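Malonyl acyl carrier protein transacylase (Streptococcus pneumoniae, PDB 3IM8) probably transfers the malonyl group of malonyl-CoA to holo-acyl carrier protein, supplying malonyl-ACP for fatty acid synthesis. Local coordinates at residues Tyr42-Arg45 / Tyr46-Thr50. Residues are numbered along the deposited sequence; the frame is centred on the assembly and turned at random.
Sequences YDLR and YLIDT
Arg-45 and Asp-49, one turn apart on the short helix 44-50, are joined by a two-pronged, side-on salt bridge. NE of Arg-45 gives its hydrogen to OD2 of Asp-49 at 2.9 Å, and NH2 of Arg-45 reaches OD1 of Asp-49 at 2.7 Å. Both oxygens are met on their syn sides and lie close to the guanidinium plane; the two flat groups are turned 26° from coplanarity. The arginine chain bends at chi2 and again at chi3, which folds the guanidinium back along the helix to the carboxylate. Each group has a further partner: NH2 of Arg-45 also bonds to Met-18 O, and OD2 of Asp-49 pairs with Arg-20, so the bridge joins helix 44-50 to the first residue of helix 20-25 and to the chain just before it. Beside it, CG2 of Ile-48 lies 3.4 Å from NH2 of Arg-45.

Asp-43 is the N-cap of this helix, in the larger, alpha/beta subdomain of the FabD acyltransferase fold, among its helices and away from the predicted active-site residues. With its CG anti to the backbone N (chi1 -176°), its carboxylate turns back over the first turn, and OD1 accepts the N-H of Tyr-46 at 2.9 Å in an almost straight bond (176°). That N-H comes from above the carboxylate plane. OD2 of Asp-43 rests 3.3 Å from CB of Tyr-46, whose ring carries CB of Thr-50 over one face, offset toward the rim.

On the buried flank, CD1 of Ile-48 packs against CG of Leu-44 at 3.6 Å, and both residues touch helix 58-78, Leu-44 at Ala-64 and Ala-67, Ile-48 at Thr-68. Ahead of the cap, the Tyr-42 ring meets CD1 of Leu-47 through CE1 at 3.7 Å.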
# COMPACT_ATOMS: atom_id res chain seq x y z
N TYR A 42 -0.34 3.95 23.10
CA TYR A 42 1.07 4.41 23.15
C TYR A 42 1.26 5.64 22.24
O TYR A 42 0.45 5.95 21.34
CB TYR A 42 2.06 3.30 22.80
CG TYR A 42 1.95 2.82 21.37
CD1 TYR A 42 2.38 3.64 20.30
CD2 TYR A 42 1.42 1.56 21.09
CE1 TYR A 42 2.28 3.19 18.95
CE2 TYR A 42 1.33 1.11 19.78
CZ TYR A 42 1.76 1.93 18.72
OH TYR A 42 1.64 1.46 17.47
N ASP A 43 2.32 6.38 22.53
CA ASP A 43 2.59 7.64 21.88
C ASP A 43 3.13 7.33 20.49
O ASP A 43 4.31 7.03 20.38
CB ASP A 43 3.65 8.42 22.72
CG ASP A 43 3.94 9.84 22.16
OD1 ASP A 43 3.63 10.18 21.01
OD2 ASP A 43 4.55 10.61 22.91
N LEU A 44 2.27 7.38 19.45
CA LEU A 44 2.73 7.16 18.06
C LEU A 44 3.65 8.27 17.52
O LEU A 44 4.53 8.03 16.67
CB LEU A 44 1.54 6.96 17.10
CG LEU A 44 1.79 6.71 15.60
CD1 LEU A 44 2.56 5.42 15.34
CD2 LEU A 44 0.43 6.71 14.83
N ARG A 45 3.46 9.49 18.00
CA ARG A 45 4.27 10.60 17.52
C ARG A 45 5.75 10.38 17.96
O ARG A 45 6.71 10.54 17.16
CB ARG A 45 3.70 11.91 18.08
CG ARG A 45 4.54 13.17 17.87
CD ARG A 45 4.36 13.66 16.42
NE ARG A 45 5.37 13.14 15.46
CZ ARG A 45 5.13 12.88 14.19
NH1 ARG A 45 3.92 13.08 13.68
NH2 ARG A 45 6.11 12.42 13.42
N TYR A 46 5.92 10.05 19.24
CA TYR A 46 7.24 9.69 19.78
C TYR A 46 7.84 8.46 19.04
O TYR A 46 9.01 8.44 18.65
CB TYR A 46 7.11 9.40 21.27
CG TYR A 46 8.45 9.08 21.89
CD1 TYR A 46 9.42 10.09 22.08
CD2 TYR A 46 8.76 7.77 22.27
CE1 TYR A 46 10.70 9.79 22.62
CE2 TYR A 46 9.99 7.45 22.82
CZ TYR A 46 10.97 8.45 22.99
OH TYR A 46 12.19 8.09 23.55
N LEU A 47 7.02 7.43 18.81
CA LEU A 47 7.51 6.27 18.03
C LEU A 47 8.04 6.73 16.68
O LEU A 47 9.17 6.39 16.30
CB LEU A 47 6.40 5.22 17.85
CG LEU A 47 6.71 3.88 17.19
CD1 LEU A 47 5.73 2.80 17.63
CD2 LEU A 47 6.70 4.02 15.70
N ILE A 48 7.24 7.51 15.97
CA ILE A 48 7.64 7.93 14.63
C ILE A 48 8.95 8.78 14.65
O ILE A 48 9.82 8.68 13.74
CB ILE A 48 6.45 8.67 13.85
CG1 ILE A 48 5.34 7.66 13.46
CG2 ILE A 48 6.97 9.29 12.57
CD1 ILE A 48 3.94 8.33 13.20
N ASP A 49 9.06 9.62 15.66
CA ASP A 49 10.15 10.56 15.77
C ASP A 49 11.48 10.00 16.35
O ASP A 49 12.55 10.64 16.17
CB ASP A 49 9.69 11.71 16.67
CG ASP A 49 8.60 12.53 16.05
OD1 ASP A 49 8.43 12.44 14.81
OD2 ASP A 49 7.94 13.26 16.77
N THR A 50 11.41 8.89 17.10
CA THR A 50 12.55 8.49 17.94
C THR A 50 12.86 6.99 17.95
O THR A 50 13.98 6.62 18.29
CB THR A 50 12.37 8.96 19.40
OG1 THR A 50 11.73 10.24 19.42
CG2 THR A 50 13.73 9.06 20.15